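Side-chain contact in calmodulin binding transcription activator 1 (Homo sapiens, PDB 2CXK), which activates transcription and binds double-stranded DNA in a sequence-specific manner, the piece described here being its TIG (IPT) domain: residues Tyr12-Ser17 with Gly21-Leu26. Numbering follows the deposited sequence.
Sequences YSPEWS and GGVKVL. With SO4 (sulfate ion), chain F.
CG of Pro14 meets CG1 of Val23 at 4.0 Å, the two side chains crossing at a slant. CD of the proline ring approaches O of Lys24 to 3.2 Å and also meets the CG2 methyl of Val25 at 4.3 Å. A cis peptide bond precedes Pro14 and sits at the break in strand 11-17. Val23 divides its methyls, because CG1 stands anti to the backbone N (chi1 -178°) and faces the proline while CG2 packs 3.4 Å from OG of Ser17. That hydroxyl also accepts from a water, which reaches O of Gly21 only weakly. In the immunoglobulin-like TIG fold this is the first beta hairpin, and its antiparallel pairing across these segments is confined to Ser13 and Leu26, a hydrogen-bonded pair. N of Leu26 donates almost straight (172°) to O of Ser13 at 2.9 Å, and N of Ser13 returns a bond to O of Leu26 at 3.0 Å. Their side chains share one sheet face, where Leu26 packs on Ser13 and Ser13 on Pro14 of the second subunit; O of Ser13 of that subunit accepts from OG of Ser13. The Lys24 chain, bent at chi3 (64°), brings NZ to O1 of a sulfate, probably from the crystallisation liquor, at 2.7 Å; NZ also forms a salt bridge to Asp11 and a hydrogen bond to O of Tyr12, both of the second subunit.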
ATOM      1  N   TYR A  12       5.626   0.668   2.015  1.00  9.67           N
ATOM      2  CA  TYR A  12       5.158  -0.259   0.999  1.00 10.19           C
ATOM      3  C   TYR A  12       4.213  -1.238   1.679  1.00  9.18           C
ATOM      4  O   TYR A  12       4.385  -1.548   2.855  1.00 11.72           O
ATOM      5  CB  TYR A  12       6.324  -1.002   0.342  1.00  9.85           C
ATOM      6  CG  TYR A  12       7.282  -1.703   1.284  1.00 11.50           C
ATOM      7  CD1 TYR A  12       8.157  -0.977   2.090  1.00  9.20           C
ATOM      8  CD2 TYR A  12       7.373  -3.096   1.304  1.00 10.06           C
ATOM      9  CE1 TYR A  12       9.105  -1.618   2.881  1.00 12.23           C
ATOM     10  CE2 TYR A  12       8.321  -3.748   2.093  1.00  9.76           C
ATOM     11  CZ  TYR A  12       9.185  -3.005   2.875  1.00 10.88           C
ATOM     12  OH  TYR A  12      10.157  -3.639   3.624  1.00 11.16           O
ATOM     13  N   SER A  13       3.225  -1.723   0.936  1.00 10.80           N
ATOM     14  CA  SER A  13       2.227  -2.622   1.499  1.00 10.50           C
ATOM     15  C   SER A  13       1.554  -3.465   0.421  1.00 11.72           C
ATOM     16  O   SER A  13       1.176  -2.948  -0.635  1.00 13.10           O
ATOM     17  CB  SER A  13       1.165  -1.782   2.219  1.00 11.11           C
ATOM     18  OG  SER A  13       0.215  -2.607   2.861  1.00 14.16           O
ATOM     19  N   PRO A  14       1.407  -4.782   0.660  1.00 13.32           N
ATOM     20  CA  PRO A  14       1.841  -5.491   1.867  1.00 12.50           C
ATOM     21  C   PRO A  14       3.344  -5.704   1.792  1.00 13.16           C
ATOM     22  O   PRO A  14       3.961  -5.400   0.775  1.00 13.12           O
ATOM     23  CB  PRO A  14       1.080  -6.809   1.779  1.00 12.15           C
ATOM     24  CG  PRO A  14       1.077  -7.071   0.303  1.00 11.42           C
ATOM     25  CD  PRO A  14       0.746  -5.707  -0.280  1.00 12.35           C
ATOM     26  N   GLU A  15       3.920  -6.249   2.857  1.00 12.27           N
ATOM     27  CA  GLU A  15       5.358  -6.509   2.920  1.00 15.69           C
ATOM     28  C   GLU A  15       5.699  -7.948   2.553  1.00 13.38           C
ATOM     29  O   GLU A  15       6.859  -8.346   2.627  1.00 12.34           O
ATOM     30  CB  GLU A  15       5.864  -6.239   4.333  1.00 19.43           C
ATOM     31  CG  GLU A  15       4.941  -6.823   5.399  1.00 27.55           C
ATOM     32  CD  GLU A  15       5.503  -6.711   6.799  1.00 32.87           C
ATOM     33  OE1 GLU A  15       6.099  -5.655   7.123  1.00 36.16           O
ATOM     34  OE2 GLU A  15       5.335  -7.677   7.578  1.00 34.71           O
ATOM     35  N   TRP A  16       4.697  -8.720   2.146  1.00 13.44           N
ATOM     36  CA  TRP A  16       4.918 -10.125   1.819  1.00 14.26           C
ATOM     37  C   TRP A  16       3.927 -10.665   0.799  1.00 14.13           C
ATOM     38  O   TRP A  16       2.929 -10.026   0.494  1.00 14.01           O
ATOM     39  CB  TRP A  16       4.797 -10.967   3.084  1.00 14.32           C
ATOM     40  CG  TRP A  16       3.395 -10.944   3.621  1.00 14.79           C
ATOM     41  CD1 TRP A  16       2.830  -9.976   4.400  1.00 16.89           C
ATOM     42  CD2 TRP A  16       2.358 -11.894   3.345  1.00 15.20           C
ATOM     43  NE1 TRP A  16       1.501 -10.262   4.624  1.00 17.61           N
ATOM     44  CE2 TRP A  16       1.185 -11.433   3.990  1.00 16.17           C
ATOM     45  CE3 TRP A  16       2.304 -13.088   2.614  1.00 14.14           C
ATOM     46  CZ2 TRP A  16      -0.030 -12.128   3.926  1.00 16.16           C
ATOM     47  CZ3 TRP A  16       1.095 -13.780   2.550  1.00 14.69           C
ATOM     48  CH2 TRP A  16      -0.056 -13.295   3.206  1.00 15.38           C
ATOM     49  N   SER A  17       4.210 -11.867   0.310  1.00 15.17           N
ATOM     50  CA  SER A  17       3.360 -12.550  -0.663  1.00 16.24           C
ATOM     51  C   SER A  17       3.592 -14.051  -0.573  1.00 16.95           C
ATOM     52  O   SER A  17       4.605 -14.499  -0.031  1.00 17.24           O
ATOM     53  CB  SER A  17       3.694 -12.085  -2.081  1.00 17.22           C
ATOM     54  OG  SER A  17       3.158 -12.977  -3.051  1.00 16.47           O
ATOM     55  N   GLY A  21       3.115 -15.447  -6.058  1.00 14.64           N
ATOM     56  CA  GLY A  21       3.133 -14.031  -6.391  1.00 14.22           C
ATOM     57  C   GLY A  21       1.755 -13.554  -6.827  1.00 13.49           C
ATOM     58  O   GLY A  21       0.748 -14.093  -6.388  1.00 14.41           O
ATOM     59  N   GLY A  22       1.706 -12.543  -7.686  1.00 12.49           N
ATOM     60  CA  GLY A  22       0.419 -12.046  -8.151  1.00 10.85           C
ATOM     61  C   GLY A  22      -0.343 -11.241  -7.110  1.00 11.77           C
ATOM     62  O   GLY A  22      -1.577 -11.273  -7.059  1.00 10.33           O
ATOM     63  N   VAL A  23       0.391 -10.524  -6.266  1.00 11.89           N
ATOM     64  CA  VAL A  23      -0.223  -9.691  -5.241  1.00 11.39           C
ATOM     65  C   VAL A  23       0.114  -8.224  -5.512  1.00 11.76           C
ATOM     66  O   VAL A  23       1.268  -7.888  -5.766  1.00  9.17           O
ATOM     67  CB  VAL A  23       0.306 -10.046  -3.828  1.00 13.36           C
ATOM     68  CG1 VAL A  23      -0.399  -9.199  -2.785  1.00 14.31           C
ATOM     69  CG2 VAL A  23       0.111 -11.519  -3.553  1.00 14.71           C
ATOM     70  N   LYS A  24      -0.888  -7.349  -5.464  1.00  9.98           N
ATOM     71  CA  LYS A  24      -0.630  -5.931  -5.681  1.00 10.07           C
ATOM     72  C   LYS A  24       0.200  -5.367  -4.527  1.00  8.80           C
ATOM     73  O   LYS A  24      -0.065  -5.647  -3.356  1.00 10.09           O
ATOM     74  CB  LYS A  24      -1.939  -5.136  -5.765  1.00 10.27           C
ATOM     75  CG  LYS A  24      -1.705  -3.635  -5.865  1.00 12.57           C
ATOM     76  CD  LYS A  24      -3.008  -2.879  -5.924  1.00 15.46           C
ATOM     77  CE  LYS A  24      -3.792  -3.052  -4.636  1.00 15.89           C
ATOM     78  NZ  LYS A  24      -5.153  -2.481  -4.773  1.00 18.30           N
ATOM     79  N   VAL A  25       1.207  -4.571  -4.862  1.00  8.88           N
ATOM     80  CA  VAL A  25       2.041  -3.948  -3.849  1.00  6.79           C
ATOM     81  C   VAL A  25       2.099  -2.455  -4.157  1.00  8.31           C
ATOM     82  O   VAL A  25       2.304  -2.061  -5.310  1.00  8.07           O
ATOM     83  CB  VAL A  25       3.485  -4.520  -3.859  1.00  8.59           C
ATOM     84  CG1 VAL A  25       4.323  -3.843  -2.778  1.00  7.81           C
ATOM     85  CG2 VAL A  25       3.455  -6.030  -3.617  1.00  9.31           C
ATOM     86  N   LEU A  26       1.860  -1.626  -3.147  1.00  7.64           N
ATOM     87  CA  LEU A  26       1.952  -0.181  -3.329  1.00  8.33           C
ATOM     88  C   LEU A  26       3.281   0.200  -2.695  1.00  7.87           C
ATOM     89  O   LEU A  26       3.631  -0.312  -1.635  1.00  8.36           O
ATOM     90  CB  LEU A  26       0.800   0.544  -2.619  1.00  6.99           C
ATOM     91  CG  LEU A  26      -0.585   0.309  -3.224  1.00  8.56           C
ATOM     92  CD1 LEU A  26      -1.617   1.170  -2.515  1.00 10.89           C
ATOM     93  CD2 LEU A  26      -0.553   0.651  -4.718  1.00 11.17           C
TER
HETATM   94  S   SO4 F1006      -6.078  -4.128  -8.401  0.50109.71           S
HETATM   95  O1  SO4 F1006      -5.948  -3.067  -7.322  0.50 83.28           O
HETATM   96  O2  SO4 F1006      -7.545  -4.193  -8.803  0.50 84.57           O
HETATM   97  O3  SO4 F1006      -5.391  -3.614  -9.535  0.50 55.20           O
HETATM   98  O4  SO4 F1006      -5.797  -5.366  -7.763  0.50 57.47           O
HETATM   99  O   HOH W   1       0.280 -14.575  -3.128  1.00 26.83           O